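Congerin-2 (Conger myriaster, PDB 1IS3) binds beta-galactosides such as lactose as a homodimeric galectin, though its physiological role is not yet known. Local coordinates at residues G21-N24 and S25-R29; S62-H65 and N66-W69. All blocks are in the same frame, centred on the assembly; numbering follows the deposited sequence.

In the fold
Both contacts are local turns, and both reach the same galactose. Their centres lie about 26 Å apart, and their nearest atoms about 7 Å, so neither touches the other, and they share no strand. Contact 1, partly buried, carries the chain from strand 17-23 of the five-stranded sheet to strand 29-34 of the seven-stranded one. Contact 2 sits at the surface and joins strands 57-64 and 68-75 of the seven-stranded sheet in a hairpin. Chemistry follows place: residues 21-29 have a weak turn bond and a small apolar touch before delivering a charged arginine, whereas residues 62-69 are held by backbone hydrogen bonds round a beta bulge and present a tryptophan face.

Contact 1: residues G21-N24 and S25-R29; sequences GVVN and SNATR. With GAL (beta-D-galactopyranose), chain B.
Val23 and Ala27 meet across a tight turn, where methyl CG1 of Val23 lies 3.7 Å from CB of Ala27. That branch stands anti to the backbone N (chi1 -177°), beside the carbonyl carbon, which brings it up to the methyl of Ala27. CB of Ala27 points back toward residues 21-24 and also sits 3.4 Å from the carbonyl O of Asn24, so the one methyl packs against a side chain and the turn backbone together. Phe49 touches both Val23 and Ala27 and adds an aromatic partner to this apolar patch.

The turn is a type II beta turn from Asn24 to Ala27, with Asn26 at its third position in a left-handed conformation. Its closing bond, from Ala27 N to Asn24 O at 3.3 Å, is weak and bent. The side chains of Asn24 and Asn26 lead off from the turn instead of folding back across it. Asp126 lies alongside: it accepts a hydrogen bond from Thr28 N and touches the side chains of Asn24 and Ala27.

Beyond the turn, Arg29 turns to the sugar. Its chain bends at chi3 (-76°), and the guanidinium meets galactose edge-on, O3 lying in its plane. NH1 donates to O3 at 2.8 Å, almost straight at 169°, and stands 3.0 Å from the galactose O4. The same NH1 is salt-bridged to Asp46, which probably steadies the group, while Tyr51 makes a cation-pi contact with the Arg29 side chain. A turn thus passes the chain from one sheet of the galectin beta sandwich to the other and brings Arg29 into the galactose-binding site.

Contact 2: residues S62-H65 and N66-W69; sequences SLVH and NVGW. With GAL (beta-D-galactopyranose), chain B.
Leu63 and Trp69 are neighbours across the strands, a non-hydrogen-bonded antiparallel pair with both side chains on one face. With CG anti to the backbone N (chi1 177°), Leu63 brings CD1 over the five-membered ring of Trp69, 3.7 Å from its centroid and 10° off the normal, a CH-pi contact. CB of Leu63 lies 3.7 Å from CZ3 of Trp69, on the six-membered ring. With CG beside the backbone N, anti to the carbonyl carbon, the Trp69 ring stands between Leu63 and the sugar. Galactose takes the opposite face, its C4 3.7 Å from Trp69 CE2: the stacking of sugar on tryptophan that marks galectin sites.

At the end of this beta hairpin sits a classic beta bulge, Val67 and Gly68 both facing Val64. The carbonyl O of Val64 is gripped twice: Gly68 N comes in the carbonyl plane on a lone pair at 2.9 Å, and Val67 N from above that plane at 3.0 Å. Val64 and Val67 lie side by side, CG1 of Val64 3.6 Å from CB of Val67.

Around the turn, CB of Asn66 rests over one face of the His65 ring, 4.3 Å from its centroid, the amide and ring planes 38° apart.

Contact 1: residues G21-N24 and S25-R29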
loop_
_atom_site.group_PDB
_atom_site.type_symbol
_atom_site.label_atom_id
_atom_site.label_comp_id
_atom_site.label_asym_id
_atom_site.label_seq_id
_atom_site.Cartn_x
_atom_site.Cartn_y
_atom_site.Cartn_z
ATOM N N GLY A 21 1.089 2.063 -12.952
ATOM C CA GLY A 21 2.219 1.220 -13.145
ATOM C C GLY A 21 2.664 1.197 -14.592
ATOM O O GLY A 21 2.269 2.033 -15.407
ATOM N N VAL A 22 3.532 0.235 -14.858
ATOM C CA VAL A 22 4.169 0.114 -16.160
ATOM C C VAL A 22 4.148 -1.356 -16.550
ATOM O O VAL A 22 4.505 -2.231 -15.737
ATOM C CB VAL A 22 5.677 0.565 -16.147
ATOM C CG1 VAL A 22 6.220 0.576 -17.591
ATOM C CG2 VAL A 22 5.831 1.934 -15.532
ATOM N N VAL A 23 3.719 -1.634 -17.782
ATOM C CA VAL A 23 3.725 -3.000 -18.295
ATOM C C VAL A 23 5.129 -3.370 -18.789
ATOM O O VAL A 23 5.775 -2.564 -19.460
ATOM C CB VAL A 23 2.710 -3.124 -19.441
ATOM C CG1 VAL A 23 2.668 -4.563 -19.919
ATOM C CG2 VAL A 23 1.334 -2.659 -18.990
ATOM N N ASN A 24 5.645 -4.549 -18.488
ATOM C CA ASN A 24 6.951 -4.947 -18.974
ATOM C C ASN A 24 6.959 -5.049 -20.478
ATOM O O ASN A 24 5.922 -5.355 -21.081
ATOM C CB ASN A 24 7.379 -6.308 -18.495
ATOM C CG ASN A 24 7.552 -6.437 -16.994
ATOM O OD1 ASN A 24 7.785 -7.553 -16.514
ATOM N ND2 ASN A 24 7.453 -5.417 -16.161
ATOM N N SER A 25 8.126 -4.834 -21.104
ATOM C CA SER A 25 8.296 -4.998 -22.549
ATOM C C SER A 25 8.254 -6.555 -22.476
ATOM O O SER A 25 8.699 -7.215 -21.526
ATOM C CB SER A 25 9.711 -4.688 -22.977
ATOM O OG SER A 25 9.895 -3.313 -22.686
ATOM N N ASN A 26 7.746 -7.198 -23.486
ATOM C CA ASN A 26 7.608 -8.643 -23.572
ATOM C C ASN A 26 6.688 -9.344 -22.588
ATOM O O ASN A 26 6.752 -10.563 -22.400
ATOM C CB ASN A 26 8.982 -9.349 -23.605
ATOM C CG ASN A 26 9.958 -8.743 -24.627
ATOM O OD1 ASN A 26 9.588 -8.352 -25.739
ATOM N ND2 ASN A 26 11.215 -8.593 -24.231
ATOM N N ALA A 27 5.782 -8.575 -21.978
ATOM C CA ALA A 27 4.843 -9.110 -21.004
ATOM C C ALA A 27 3.964 -10.163 -21.655
ATOM O O ALA A 27 3.523 -10.015 -22.785
ATOM C CB ALA A 27 3.890 -8.027 -20.450
ATOM N N THR A 28 3.680 -11.230 -20.933
ATOM C CA THR A 28 2.730 -12.277 -21.325
ATOM C C THR A 28 1.344 -11.818 -20.760
ATOM O O THR A 28 0.338 -11.718 -21.478
ATOM C CB THR A 28 3.573 -13.462 -20.706
ATOM O OG1 THR A 28 3.752 -14.475 -21.688
ATOM C CG2 THR A 28 3.064 -13.818 -19.379
ATOM N N ARG A 29 1.266 -11.502 -19.455
ATOM C CA ARG A 29 0.051 -11.095 -18.748
ATOM C C ARG A 29 0.424 -10.530 -17.376
ATOM O O ARG A 29 1.495 -10.838 -16.824
ATOM C CB ARG A 29 -0.883 -12.303 -18.560
ATOM C CG ARG A 29 -0.191 -13.409 -17.776
ATOM C CD ARG A 29 -0.804 -14.788 -17.820
ATOM N NE ARG A 29 -1.965 -14.891 -16.996
ATOM C CZ ARG A 29 -2.193 -15.875 -16.101
ATOM N NH1 ARG A 29 -3.328 -15.831 -15.439
ATOM N NH2 ARG A 29 -1.365 -16.863 -15.806
HETATM C C1 GAL B . -6.789 -19.243 -15.789
HETATM C C2 GAL B . -5.419 -18.790 -15.302
HETATM C C3 GAL B . -5.512 -18.196 -13.904
HETATM C C4 GAL B . -6.576 -17.095 -13.869
HETATM C C5 GAL B . -7.893 -17.661 -14.383
HETATM C C6 GAL B . -8.991 -16.632 -14.420
HETATM O O2 GAL B . -4.538 -19.896 -15.284
HETATM O O3 GAL B . -4.251 -17.666 -13.529
HETATM O O4 GAL B . -6.180 -15.986 -14.668
HETATM O O5 GAL B . -7.730 -18.162 -15.723
HETATM O O6 GAL B . -10.214 -17.217 -14.828
#

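Contact 2: residues S62-H65 and N66-W69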
loop_
_atom_site.group_PDB
_atom_site.type_symbol
_atom_site.label_atom_id
_atom_site.label_comp_id
_atom_site.label_asym_id
_atom_site.label_seq_id
_atom_site.Cartn_x
_atom_site.Cartn_y
_atom_site.Cartn_z
ATOM N N SER A 62 -13.162 -14.726 -9.853
ATOM C CA SER A 62 -12.922 -14.810 -8.431
ATOM C C SER A 62 -12.324 -16.188 -8.175
ATOM O O SER A 62 -12.567 -17.174 -8.915
ATOM C CB SER A 62 -14.243 -14.615 -7.711
ATOM O OG SER A 62 -15.176 -15.602 -8.145
ATOM N N LEU A 63 -11.547 -16.251 -7.098
ATOM C CA LEU A 63 -10.843 -17.431 -6.668
ATOM C C LEU A 63 -11.295 -17.698 -5.250
ATOM O O LEU A 63 -11.194 -16.799 -4.399
ATOM C CB LEU A 63 -9.337 -17.203 -6.686
ATOM C CG LEU A 63 -8.437 -18.320 -6.189
ATOM C CD1 LEU A 63 -8.529 -19.539 -7.083
ATOM C CD2 LEU A 63 -7.005 -17.850 -6.243
ATOM N N VAL A 64 -11.785 -18.914 -5.011
ATOM C CA VAL A 64 -12.267 -19.310 -3.684
ATOM C C VAL A 64 -11.227 -20.223 -3.037
ATOM O O VAL A 64 -10.718 -21.157 -3.670
ATOM C CB VAL A 64 -13.632 -20.035 -3.837
ATOM C CG1 VAL A 64 -14.139 -20.602 -2.491
ATOM C CG2 VAL A 64 -14.649 -19.003 -4.349
ATOM N N HIS A 65 -10.908 -19.947 -1.770
ATOM C CA HIS A 65 -9.864 -20.656 -1.063
ATOM C C HIS A 65 -10.141 -22.157 -1.006
ATOM O O HIS A 65 -11.251 -22.578 -0.694
ATOM C CB HIS A 65 -9.747 -20.033 0.344
ATOM C CG HIS A 65 -8.694 -20.750 1.171
ATOM N ND1 HIS A 65 -7.382 -20.835 0.950
ATOM C CD2 HIS A 65 -8.989 -21.542 2.259
ATOM C CE1 HIS A 65 -6.863 -21.665 1.841
ATOM N NE2 HIS A 65 -7.838 -22.076 2.615
ATOM N N ASN A 66 -9.144 -22.952 -1.361
ATOM C CA ASN A 66 -9.233 -24.410 -1.407
ATOM C C ASN A 66 -10.331 -24.913 -2.326
ATOM O O ASN A 66 -10.719 -26.075 -2.239
ATOM C CB ASN A 66 -9.455 -24.979 0.005
ATOM C CG ASN A 66 -8.950 -26.412 0.199
ATOM O OD1 ASN A 66 -9.470 -27.166 1.058
ATOM N ND2 ASN A 66 -7.902 -26.850 -0.507
ATOM N N VAL A 67 -10.854 -24.091 -3.253
ATOM C CA VAL A 67 -11.902 -24.513 -4.178
ATOM C C VAL A 67 -11.434 -24.189 -5.604
ATOM O O VAL A 67 -11.370 -25.107 -6.438
ATOM C CB VAL A 67 -13.240 -23.785 -3.833
ATOM C CG1 VAL A 67 -14.256 -23.907 -4.950
ATOM C CG2 VAL A 67 -13.821 -24.399 -2.571
ATOM N N GLY A 68 -11.054 -22.948 -5.939
ATOM C CA GLY A 68 -10.571 -22.638 -7.272
ATOM C C GLY A 68 -11.326 -21.478 -7.922
ATOM O O GLY A 68 -12.129 -20.769 -7.296
ATOM N N TRP A 69 -11.043 -21.357 -9.219
ATOM C CA TRP A 69 -11.568 -20.290 -10.052
ATOM C C TRP A 69 -13.028 -20.523 -10.393
ATOM O O TRP A 69 -13.424 -21.671 -10.613
ATOM C CB TRP A 69 -10.700 -20.184 -11.331
ATOM C CG TRP A 69 -9.295 -19.627 -11.047
ATOM C CD1 TRP A 69 -8.186 -20.440 -11.045
ATOM C CD2 TRP A 69 -8.976 -18.314 -10.710
ATOM N NE1 TRP A 69 -7.167 -19.666 -10.704
ATOM C CE2 TRP A 69 -7.582 -18.394 -10.499
ATOM C CE3 TRP A 69 -9.649 -17.090 -10.545
ATOM C CZ2 TRP A 69 -6.870 -17.234 -10.120
ATOM C CZ3 TRP A 69 -8.933 -15.958 -10.169
ATOM C CH2 TRP A 69 -7.557 -16.034 -9.960
HETATM C C1 GAL B . -6.789 -19.243 -15.789
HETATM C C2 GAL B . -5.419 -18.790 -15.302
HETATM C C3 GAL B . -5.512 -18.196 -13.904
HETATM C C4 GAL B . -6.576 -17.095 -13.869
HETATM C C5 GAL B . -7.893 -17.661 -14.383
HETATM C C6 GAL B . -8.991 -16.632 -14.420
HETATM O O2 GAL B . -4.538 -19.896 -15.284
HETATM O O3 GAL B . -4.251 -17.666 -13.529
HETATM O O4 GAL B . -6.180 -15.986 -14.668
HETATM O O5 GAL B . -7.730 -18.162 -15.723
HETATM O O6 GAL B . -10.214 -17.217 -14.828
#